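Local coordinates for Cgl0159-like domain-containing protein (Corynebacterium glutamicum, PDB 3FOK) that is of unknown function but probably adopts an alpha/beta-barrel fold and is deposited as an assembly of five copies, at the interface of chains A and B. Coordinates in Å, arbitrary orientation; residue numbers count along the deposited sequence, not the author numbering. Chains: chain A/B, uncharacterized protein Cgl0159.

Contact 1: the interface of chains A and B. Residues chain A 151-153, 155-156, 158-159, 162; chain B 118, 122-123.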
loop_
_atom_site.group_PDB
_atom_site.type_symbol
_atom_site.label_atom_id
_atom_site.label_comp_id
_atom_site.label_asym_id
_atom_site.label_seq_id
_atom_site.Cartn_x
_atom_site.Cartn_y
_atom_site.Cartn_z
ATOM N N ILE A 151 11.389 13.987 13.848
ATOM C CA ILE A 151 11.016 12.813 14.616
ATOM C C ILE A 151 10.198 13.160 15.853
ATOM O O ILE A 151 10.734 13.644 16.854
ATOM C CB ILE A 151 12.289 12.043 15.031
ATOM C CG1 ILE A 151 13.103 11.705 13.777
ATOM C CG2 ILE A 151 11.924 10.800 15.815
ATOM C CD1 ILE A 151 14.476 11.135 14.049
ATOM N N ASN A 152 8.895 12.904 15.781
ATOM C CA ASN A 152 7.997 13.184 16.895
ATOM C C ASN A 152 7.556 11.865 17.520
ATOM O O ASN A 152 6.699 11.164 16.982
ATOM C CB ASN A 152 6.788 13.979 16.399
ATOM C CG ASN A 152 5.939 14.524 17.526
ATOM O OD1 ASN A 152 5.372 15.615 17.412
ATOM N ND2 ASN A 152 5.830 13.765 18.612
ATOM N N LEU A 153 8.147 11.545 18.665
ATOM C CA LEU A 153 7.860 10.303 19.374
ATOM C C LEU A 153 6.404 10.024 19.736
ATOM O O LEU A 153 6.023 8.872 19.903
ATOM C CB LEU A 153 8.714 10.226 20.636
ATOM C CG LEU A 153 10.224 10.173 20.399
ATOM C CD1 LEU A 153 10.950 10.067 21.730
ATOM C CD2 LEU A 153 10.562 8.980 19.513
ATOM N N ASP A 155 3.795 11.054 17.819
ATOM C CA ASP A 155 2.970 11.155 16.617
ATOM C C ASP A 155 3.243 10.022 15.623
ATOM O O ASP A 155 4.322 9.939 15.043
ATOM C CB ASP A 155 3.219 12.506 15.946
ATOM C CG ASP A 155 2.167 12.849 14.921
ATOM O OD1 ASP A 155 1.867 11.988 14.071
ATOM O OD2 ASP A 155 1.649 13.985 14.958
ATOM N N ALA A 156 2.247 9.165 15.422
ATOM C CA ALA A 156 2.366 8.022 14.513
ATOM C C ALA A 156 2.819 8.394 13.105
ATOM O O ALA A 156 3.351 7.555 12.378
ATOM C CB ALA A 156 1.036 7.272 14.444
ATOM N N THR A 158 5.266 9.982 12.265
ATOM C CA THR A 158 6.718 9.885 12.172
ATOM C C THR A 158 7.123 8.550 11.555
ATOM O O THR A 158 8.077 8.478 10.781
ATOM C CB THR A 158 7.382 9.998 13.561
ATOM O OG1 THR A 158 7.099 11.282 14.127
ATOM C CG2 THR A 158 8.895 9.818 13.445
ATOM N N ALA A 159 6.388 7.497 11.899
ATOM C CA ALA A 159 6.675 6.160 11.396
ATOM C C ALA A 159 6.804 6.105 9.875
ATOM O O ALA A 159 7.860 5.754 9.355
ATOM C CB ALA A 159 5.608 5.181 11.874
ATOM N N LEU A 162 9.911 7.957 8.620
ATOM C CA LEU A 162 11.205 7.322 8.833
ATOM C C LEU A 162 11.439 6.311 7.714
ATOM O O LEU A 162 12.518 6.256 7.123
ATOM C CB LEU A 162 11.242 6.611 10.189
ATOM C CG LEU A 162 11.204 7.491 11.439
ATOM C CD1 LEU A 162 11.078 6.617 12.680
ATOM C CD2 LEU A 162 12.465 8.340 11.507
ATOM N N LEU B 118 11.228 3.243 17.343
ATOM C CA LEU B 118 12.081 4.050 18.202
ATOM C C LEU B 118 11.748 3.953 19.681
ATOM O O LEU B 118 10.589 3.868 20.069
ATOM C CB LEU B 118 12.019 5.514 17.769
ATOM C CG LEU B 118 12.463 5.809 16.334
ATOM C CD1 LEU B 118 12.297 7.294 16.052
ATOM C CD2 LEU B 118 13.912 5.384 16.137
ATOM N N SER B 122 5.286 6.365 20.620
ATOM C CA SER B 122 3.947 5.830 20.812
ATOM C C SER B 122 3.767 4.720 19.786
ATOM O O SER B 122 2.912 3.846 19.931
ATOM C CB SER B 122 2.896 6.924 20.587
ATOM O OG SER B 122 2.936 7.400 19.254
ATOM N N PHE B 123 4.603 4.759 18.755
ATOM C CA PHE B 123 4.552 3.790 17.676
ATOM C C PHE B 123 5.712 2.801 17.678
ATOM O O PHE B 123 6.001 2.213 16.634
ATOM C CB PHE B 123 4.540 4.537 16.339
ATOM C CG PHE B 123 5.733 5.446 16.136
ATOM C CD1 PHE B 123 6.965 4.936 15.725
ATOM C CD2 PHE B 123 5.629 6.815 16.379
ATOM C CE1 PHE B 123 8.071 5.774 15.563
ATOM C CE2 PHE B 123 6.729 7.660 16.219
ATOM C CZ PHE B 123 7.953 7.134 15.810
#
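B:Ser122 N donates a backbone hydrogen bond of 2.7 Å to A:Leu153 O, nearly straight at the hydrogen (164°) and almost in line with the C=O bond (172° at the oxygen). This bond pins the B loop against the turn that follows strand 144-151 of chain A, and beside it B:Phe123 inserts its ring. The phenyl group leaves the backbone in the crowded position between N and the carbonyl carbon (chi1 58°), which directs it towards chain A. One face lies against the start of helix 158-174, with A:Ala159 N 4.2 Å above the plane over the ring centre. A:Thr158 crosses the ring at about a right angle near its rim, CB lying 3.6 Å from CE2 of B:Phe123 and the methyl CG2 packing on CZ. At the edge, in the ring plane, A:Asn152 O faces CE2 of B:Phe123 at 3.6 Å, where the slightly positive C-H rim would suit a carbonyl oxygen. Small A:Ala156 and A:Ala159 let the broad ring come close to the backbone. Threonine suits its place doubly: the hydroxyl OG1 of A:Thr158 accepts from A:Asn152 N and donates, from above the carbonyl plane, to A:Asn152 O, each at 2.9 Å, which fixes the side chain's rotation and leaves its carbon side for the phenyl ring. Further along, the branched tip of B:Leu118 is wedged between two aliphatic groups: its CD1 touches A:Ile151 CG2 at 3.5 Å and meets A:Leu162 CD1 tip to tip at 3.6 Å. The site thus lies where strand 144-151 of chain A passes through a short loop into helix 158-174, while chain B contributes loop residues following strand 108-112.

Contact 2: the interface of chains A and B. Residues chain A 216-217, 219, 236-239; chain B 14-15, 18, 70, 97.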
loop_
_atom_site.group_PDB
_atom_site.type_symbol
_atom_site.label_atom_id
_atom_site.label_comp_id
_atom_site.label_asym_id
_atom_site.label_seq_id
_atom_site.Cartn_x
_atom_site.Cartn_y
_atom_site.Cartn_z
ATOM N N SER A 216 24.749 4.002 4.063
ATOM C CA SER A 216 24.897 5.388 4.475
ATOM C C SER A 216 26.288 5.911 4.176
ATOM O O SER A 216 26.986 6.388 5.064
ATOM C CB SER A 216 24.573 5.541 5.966
ATOM O OG SER A 216 23.409 6.354 6.152
ATOM N N SER A 217 26.686 5.806 2.913
ATOM C CA SER A 217 27.997 6.268 2.485
ATOM C C SER A 217 27.877 7.543 1.662
ATOM O O SER A 217 28.878 8.124 1.257
ATOM C CB SER A 217 28.706 5.186 1.664
ATOM O OG SER A 217 28.034 4.935 0.439
ATOM N N THR A 219 25.345 9.914 2.709
ATOM C CA THR A 219 24.483 10.795 3.473
ATOM C C THR A 219 25.213 11.856 4.288
ATOM O O THR A 219 26.212 11.588 4.948
ATOM C CB THR A 219 23.529 9.987 4.389
ATOM O OG1 THR A 219 24.046 9.956 5.721
ATOM C CG2 THR A 219 23.382 8.561 3.876
ATOM N N THR A 236 28.408 12.162 14.920
ATOM C CA THR A 236 28.652 11.494 13.647
ATOM C C THR A 236 30.012 11.774 13.056
ATOM O O THR A 236 30.746 12.660 13.492
ATOM C CB THR A 236 27.632 11.880 12.555
ATOM O OG1 THR A 236 27.382 13.289 12.603
ATOM C CG2 THR A 236 26.349 11.097 12.720
ATOM N N THR A 237 30.315 10.993 12.031
ATOM C CA THR A 237 31.557 11.085 11.294
ATOM C C THR A 237 31.193 11.606 9.913
ATOM O O THR A 237 32.046 11.761 9.044
ATOM C CB THR A 237 32.189 9.699 11.143
ATOM O OG1 THR A 237 31.222 8.796 10.587
ATOM C CG2 THR A 237 32.641 9.171 12.493
HETATM N N MSE A 238 29.909 11.888 9.731
HETATM C CA MSE A 238 29.401 12.355 8.450
HETATM C C MSE A 238 29.551 13.836 8.161
HETATM O O MSE A 238 29.496 14.669 9.064
HETATM C CB MSE A 238 27.935 11.959 8.315
HETATM C CG MSE A 238 27.737 10.468 8.416
HETATM SE SE MSE A 238 25.890 9.975 8.508
HETATM C CE MSE A 238 26.053 8.192 7.759
ATOM N N PRO A 239 29.751 14.180 6.879
ATOM C CA PRO A 239 29.903 15.576 6.469
ATOM C C PRO A 239 28.656 16.339 6.889
ATOM O O PRO A 239 27.533 15.904 6.632
ATOM C CB PRO A 239 30.071 15.477 4.953
ATOM C CG PRO A 239 29.368 14.199 4.603
ATOM C CD PRO A 239 29.790 13.281 5.714
ATOM N N LEU B 14 38.819 9.255 7.701
ATOM C CA LEU B 14 37.448 8.785 7.536
ATOM C C LEU B 14 36.505 9.933 7.164
ATOM O O LEU B 14 35.803 9.866 6.158
ATOM C CB LEU B 14 36.978 8.106 8.827
ATOM C CG LEU B 14 35.525 7.623 8.954
ATOM C CD1 LEU B 14 35.175 6.668 7.824
ATOM C CD2 LEU B 14 35.348 6.941 10.298
ATOM N N ARG B 15 36.490 10.985 7.974
ATOM C CA ARG B 15 35.630 12.138 7.709
ATOM C C ARG B 15 35.831 12.674 6.298
ATOM O O ARG B 15 34.877 13.087 5.642
ATOM C CB ARG B 15 35.902 13.275 8.707
ATOM C CG ARG B 15 35.422 13.020 10.128
ATOM C CD ARG B 15 35.462 14.308 10.941
ATOM N NE ARG B 15 36.823 14.749 11.231
ATOM C CZ ARG B 15 37.526 14.349 12.287
ATOM N NH1 ARG B 15 36.996 13.498 13.158
ATOM N NH2 ARG B 15 38.763 14.797 12.473
ATOM N N ARG B 18 34.319 10.137 3.491
ATOM C CA ARG B 18 32.873 10.317 3.393
ATOM C C ARG B 18 32.522 11.593 2.643
ATOM O O ARG B 18 31.527 11.649 1.919
ATOM C CB ARG B 18 32.252 10.384 4.787
ATOM C CG ARG B 18 32.006 9.040 5.414
ATOM C CD ARG B 18 31.406 9.190 6.795
ATOM N NE ARG B 18 30.749 7.955 7.198
ATOM C CZ ARG B 18 29.604 7.525 6.676
ATOM N NH1 ARG B 18 28.988 8.236 5.737
ATOM N NH2 ARG B 18 29.085 6.371 7.077
ATOM N N TYR B 70 32.385 8.570 18.021
ATOM C CA TYR B 70 33.818 8.309 17.947
ATOM C C TYR B 70 34.256 7.324 19.023
ATOM O O TYR B 70 35.075 6.445 18.763
ATOM C CB TYR B 70 34.603 9.620 18.056
ATOM C CG TYR B 70 34.471 10.478 16.821
ATOM C CD1 TYR B 70 35.261 10.241 15.694
ATOM C CD2 TYR B 70 33.514 11.488 16.753
ATOM C CE1 TYR B 70 35.096 10.989 14.529
ATOM C CE2 TYR B 70 33.338 12.241 15.597
ATOM C CZ TYR B 70 34.131 11.987 14.489
ATOM O OH TYR B 70 33.951 12.727 13.344
ATOM N N ASP B 97 31.509 2.787 8.647
ATOM C CA ASP B 97 32.669 3.409 9.270
ATOM C C ASP B 97 33.745 2.358 9.567
ATOM O O ASP B 97 34.916 2.551 9.231
ATOM C CB ASP B 97 32.273 4.142 10.557
ATOM C CG ASP B 97 31.572 5.466 10.286
ATOM O OD1 ASP B 97 31.539 5.896 9.110
ATOM O OD2 ASP B 97 31.057 6.085 11.245
HETATM O O HOH W 1 29.060 10.792 1.397
HETATM O O HOH W 2 32.709 15.044 13.869
#
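A:Ser216 O is gripped end-on by B:Arg18, whose NH1 (2.8 Å) and NH2 (2.9 Å) both donate to this backbone oxygen, which lies close to the guanidinium plane. Arginine suits the place because it can bring several N-H groups across the boundary at once; its chain runs out almost straight (chi2 179°, chi3 160°), which carries the guanidinium from helix 8-20 to chain A. A:Met238, a selenomethionine, covers one face of the guanidinium with CG, offset toward the rim, while its methyl CE lies 3.6 Å from NH1 of B:Arg18. A:Pro239 packs its CD on CB of the same arginine. Tip to tip, the hydroxyl OG1 of A:Thr237 donates to carboxylate OD2 of B:Asp97 at 2.8 Å, on the syn side but 29° out of plane. The threonine methyl CG2 rests 3.7 Å from CE1 of B:Tyr70. One water bridges B:Tyr70 OH to A:Thr236 O, and another links A:Ser217 O to B:Arg18 O.

In the second shell, B:Asp97 OD1 receives NE of B:Arg18 on its syn lone pair at 2.9 Å, a salt bridge that orients the guanidinium and probably balances its charge. NH2 donates to the same oxygen from above the carboxylate plane, completing a side-on grip. B:Arg15 NH1 donates to B:Tyr70 OH, steadying that phenol. Helices 8-20, 69-81 and 92-101 of chain B together hold loop 236-239 and the stretch before strand 219-224 of chain A, helping to join neighbouring copies in the deposited assembly.

The centres of the C-alpha atoms of contact 1 and contact 2 lie about 25 Å apart along one boundary, and the two have no residue or secondary-structure element in common. Contact 1 is mainly apolar packing of a loop; contact 2 is more polar, with helix side chains of chain B meeting loops of chain A, so the two may complement each other in fit and orientation. In both, chain A presents a different surface from chain B, in keeping with an interface that is not an exact two-fold. Such unlike faces can be reused from copy to copy, which would suit the five-copy deposited assembly, although these contacts alone do not establish the oligomer in solution.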